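Local coordinates for mandelate racemase/muconate lactonizing enzyme family protein (Bradyrhizobium sp. ORS 278, PDB 3TOY) that belongs to the mandelate racemase/muconate lactonizing enzyme family of the enolase superfamily and binds calcium ions in this structure, at residues Thr302-Val307 / Pro332-Ala337. Numbering follows the deposited sequence.
Sequences TGWLNV and PVTPTA. With P4C (O-acetaldehydyl-hexaethylene glycol), chain H.
Trp-304, on helix 300-314, points the N-H of its indole at the hydroxyl of Thr-334 in the loop that follows helix 324-330. NE1 of Trp-304 lies 2.9 Å from OG1 of Thr-334, with an N-H...O angle of 167°. The oxygen sits at the ring edge, only 1° out of the indole plane, and the two side chains cross at about a right angle. With CG anti to the backbone N (chi1 178°), the indole extends from the helix and brings its pyrrole edge to the loop. OG1 of Thr-334 is also hydrogen-bonded to the carbonyl oxygen of Val-330, so this buried hydroxyl links the indole to the end region of helix 324-330. Leu-295 and Met-318 pack against the same indole. Both segments belong to the enolase C-terminal domain-like region, a modified TIM barrel in this superfamily; the loop leads into strand 340-342, and a type I turn from Thr-334 to Ala-337 reverses it on the way. Beside the polar link, the CD2 branch of Leu-305 meets CG2 of Val-333 at 3.8 Å, the two side chains crossing obliquely. An O-acetaldehydyl-hexaethylene glycol molecule curls around this leucine: its C9 approaches CD1 of Leu-305 at 3.6 Å, while its O1 makes a weak 3.3 Å hydrogen bond to the carbonyl oxygen of Leu-305. From the loop, the carbonyl oxygen of Val-333 comes within 3.4 Å of ligand atom C3. Val-104 of the second subunit packs on Val-333, placing this ligand pocket close to a subunit interface.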
ATOM      1  N   THR A 302     -34.152  -6.269  -5.948  1.00 22.10           N
ATOM      2  CA  THR A 302     -33.678  -4.908  -5.995  1.00 22.39           C
ATOM      3  C   THR A 302     -32.184  -4.851  -5.549  1.00 24.87           C
ATOM      4  O   THR A 302     -31.350  -4.223  -6.222  1.00 26.67           O
ATOM      5  CB  THR A 302     -34.557  -3.993  -5.110  1.00 29.39           C
ATOM      6  OG1 THR A 302     -35.900  -3.981  -5.653  1.00 28.85           O
ATOM      7  CG2 THR A 302     -34.022  -2.549  -5.111  1.00 24.83           C
ATOM      8  N   GLY A 303     -31.894  -5.513  -4.437  1.00 23.24           N
ATOM      9  CA  GLY A 303     -30.514  -5.607  -3.895  1.00 23.44           C
ATOM     10  C   GLY A 303     -29.591  -6.389  -4.845  1.00 25.54           C
ATOM     11  O   GLY A 303     -28.429  -5.987  -5.085  1.00 23.65           O
ATOM     12  N   TRP A 304     -30.092  -7.489  -5.403  1.00 23.49           N
ATOM     13  CA  TRP A 304     -29.316  -8.297  -6.366  1.00 25.02           C
ATOM     14  C   TRP A 304     -28.798  -7.462  -7.520  1.00 25.35           C
ATOM     15  O   TRP A 304     -27.610  -7.573  -7.907  1.00 22.74           O
ATOM     16  CB  TRP A 304     -30.165  -9.453  -6.922  1.00 23.68           C
ATOM     17  CG  TRP A 304     -29.464 -10.281  -7.941  1.00 21.28           C
ATOM     18  CD1 TRP A 304     -29.198  -9.938  -9.213  1.00 22.58           C
ATOM     19  CD2 TRP A 304     -28.922 -11.592  -7.752  1.00 24.76           C
ATOM     20  NE1 TRP A 304     -28.518 -10.948  -9.848  1.00 26.72           N
ATOM     21  CE2 TRP A 304     -28.328 -11.973  -8.966  1.00 24.46           C
ATOM     22  CE3 TRP A 304     -28.859 -12.466  -6.665  1.00 24.96           C
ATOM     23  CZ2 TRP A 304     -27.697 -13.195  -9.138  1.00 22.18           C
ATOM     24  CZ3 TRP A 304     -28.226 -13.675  -6.832  1.00 26.58           C
ATOM     25  CH2 TRP A 304     -27.668 -14.039  -8.065  1.00 25.42           C
ATOM     26  N   LEU A 305     -29.678  -6.637  -8.102  1.00 23.56           N
ATOM     27  CA  LEU A 305     -29.291  -5.831  -9.262  1.00 26.00           C
ATOM     28  C   LEU A 305     -28.155  -4.837  -8.944  1.00 23.89           C
ATOM     29  O   LEU A 305     -27.276  -4.586  -9.788  1.00 25.85           O
ATOM     30  CB  LEU A 305     -30.507  -5.103  -9.861  1.00 22.45           C
ATOM     31  CG  LEU A 305     -31.574  -6.035 -10.451  1.00 26.91           C
ATOM     32  CD1 LEU A 305     -32.844  -5.231 -10.763  1.00 34.23           C
ATOM     33  CD2 LEU A 305     -31.098  -6.805 -11.694  1.00 27.75           C
ATOM     34  N   ASN A 306     -28.169  -4.260  -7.753  1.00 24.12           N
ATOM     35  CA  ASN A 306     -27.080  -3.395  -7.293  0.50 23.28           C
ATOM     36  C   ASN A 306     -25.781  -4.206  -7.267  1.00 22.21           C
ATOM     37  O   ASN A 306     -24.749  -3.792  -7.820  1.00 26.33           O
ATOM     38  CB  ASN A 306     -27.397  -2.901  -5.874  0.50 25.20           C
ATOM     39  CG  ASN A 306     -26.403  -1.854  -5.333  0.50 25.43           C
ATOM     40  OD1 ASN A 306     -25.162  -2.039  -5.302  0.50 24.63           O
ATOM     41  ND2 ASN A 306     -26.973  -0.753  -4.828  0.50 25.40           N
ATOM     42  N   VAL A 307     -25.839  -5.358  -6.599  1.00 21.68           N
ATOM     43  CA  VAL A 307     -24.658  -6.238  -6.486  1.00 22.45           C
ATOM     44  C   VAL A 307     -24.166  -6.739  -7.863  1.00 23.32           C
ATOM     45  O   VAL A 307     -22.979  -6.931  -8.069  1.00 23.14           O
ATOM     46  CB  VAL A 307     -24.910  -7.427  -5.494  1.00 20.34           C
ATOM     47  CG1 VAL A 307     -23.726  -8.430  -5.502  1.00 22.01           C
ATOM     48  CG2 VAL A 307     -25.097  -6.887  -4.068  1.00 23.52           C
ATOM     49  N   PRO A 332     -30.045 -13.951 -15.801  1.00 26.80           N
ATOM     50  CA  PRO A 332     -29.950 -13.523 -17.195  1.00 26.76           C
ATOM     51  C   PRO A 332     -29.613 -12.051 -17.403  1.00 23.99           C
ATOM     52  O   PRO A 332     -29.241 -11.675 -18.515  1.00 26.94           O
ATOM     53  CB  PRO A 332     -31.361 -13.836 -17.762  1.00 24.76           C
ATOM     54  CG  PRO A 332     -31.849 -14.967 -16.882  1.00 23.67           C
ATOM     55  CD  PRO A 332     -31.351 -14.579 -15.501  1.00 27.06           C
ATOM     56  N   VAL A 333     -29.766 -11.208 -16.375  1.00 21.75           N
ATOM     57  CA  VAL A 333     -29.419  -9.793 -16.518  1.00 23.82           C
ATOM     58  C   VAL A 333     -28.194  -9.409 -15.674  1.00 25.40           C
ATOM     59  O   VAL A 333     -27.937  -8.227 -15.443  1.00 28.06           O
ATOM     60  CB  VAL A 333     -30.609  -8.868 -16.198  1.00 27.32           C
ATOM     61  CG1 VAL A 333     -31.751  -9.091 -17.260  1.00 25.69           C
ATOM     62  CG2 VAL A 333     -31.115  -9.107 -14.763  1.00 26.06           C
ATOM     63  N   THR A 334     -27.457 -10.424 -15.239  1.00 25.00           N
ATOM     64  CA  THR A 334     -26.290 -10.246 -14.363  1.00 25.70           C
ATOM     65  C   THR A 334     -25.073 -10.348 -15.287  1.00 22.49           C
ATOM     66  O   THR A 334     -24.846 -11.399 -15.894  1.00 24.64           O
ATOM     67  CB  THR A 334     -26.239 -11.349 -13.302  1.00 27.53           C
ATOM     68  OG1 THR A 334     -27.418 -11.274 -12.481  1.00 25.99           O
ATOM     69  CG2 THR A 334     -24.955 -11.257 -12.398  1.00 23.90           C
ATOM     70  N   PRO A 335     -24.312  -9.248 -15.431  1.00 24.10           N
ATOM     71  CA  PRO A 335     -23.239  -9.247 -16.412  1.00 23.76           C
ATOM     72  C   PRO A 335     -22.272 -10.405 -16.243  1.00 23.30           C
ATOM     73  O   PRO A 335     -21.830 -10.979 -17.247  1.00 26.65           O
ATOM     74  CB  PRO A 335     -22.527  -7.915 -16.165  1.00 26.09           C
ATOM     75  CG  PRO A 335     -23.634  -7.010 -15.666  1.00 25.12           C
ATOM     76  CD  PRO A 335     -24.461  -7.938 -14.774  1.00 23.08           C
ATOM     77  N   THR A 336     -21.944 -10.760 -15.004  1.00 19.86           N
ATOM     78  CA  THR A 336     -20.961 -11.826 -14.774  1.00 22.86           C
ATOM     79  C   THR A 336     -21.605 -13.145 -14.367  1.00 25.19           C
ATOM     80  O   THR A 336     -20.986 -13.970 -13.691  1.00 24.25           O
ATOM     81  CB  THR A 336     -19.892 -11.430 -13.708  1.00 22.01           C
ATOM     82  OG1 THR A 336     -20.506 -11.190 -12.424  1.00 21.24           O
ATOM     83  CG2 THR A 336     -19.153 -10.161 -14.165  1.00 23.47           C
ATOM     84  N   ALA A 337     -22.845 -13.359 -14.788  1.00 23.92           N
ATOM     85  CA  ALA A 337     -23.554 -14.587 -14.426  1.00 24.90           C
ATOM     86  C   ALA A 337     -22.701 -15.844 -14.600  1.00 22.70           C
ATOM     87  O   ALA A 337     -22.046 -16.032 -15.621  1.00 24.11           O
ATOM     88  CB  ALA A 337     -24.865 -14.734 -15.249  1.00 22.81           C
TER
HETATM   89  O1  P4C H 364     -27.034  -3.693 -12.975  1.00 56.69           O
HETATM   90  C2  P4C H 364     -27.939  -4.807 -12.981  1.00 51.92           C
HETATM   91  C3  P4C H 364     -28.551  -5.013 -14.365  1.00 53.42           C
HETATM   92  O4  P4C H 364     -29.752  -4.246 -14.503  1.00 54.66           O
HETATM   93  C5  P4C H 364     -30.736  -4.920 -15.307  1.00 57.00           C
HETATM   94  C6  P4C H 364     -31.953  -4.038 -15.579  1.00 44.51           C
HETATM   95  O7  P4C H 364     -32.772  -3.941 -14.414  1.00 57.08           O
HETATM   96  C8  P4C H 364     -33.672  -2.828 -14.384  1.00 43.06           C
HETATM   97  C9  P4C H 364     -34.177  -2.669 -12.950  1.00 45.45           C
HETATM   98  O10 P4C H 364     -33.626  -1.482 -12.367  1.00 58.09           O
HETATM   99  C11 P4C H 364     -33.647  -1.485 -10.939  1.00 53.54           C
HETATM  100  C12 P4C H 364     -32.801  -0.323 -10.423  1.00 59.08           C
HETATM  101  O13 P4C H 364     -31.402  -0.613 -10.532  1.00 49.44           O
HETATM  102  C14 P4C H 364     -30.610   0.322  -9.788  1.00 49.63           C
HETATM  103  C15 P4C H 364     -29.134   0.138 -10.134  1.00 58.50           C
HETATM  104  O16 P4C H 364     -28.555  -0.857  -9.287  1.00 50.93           O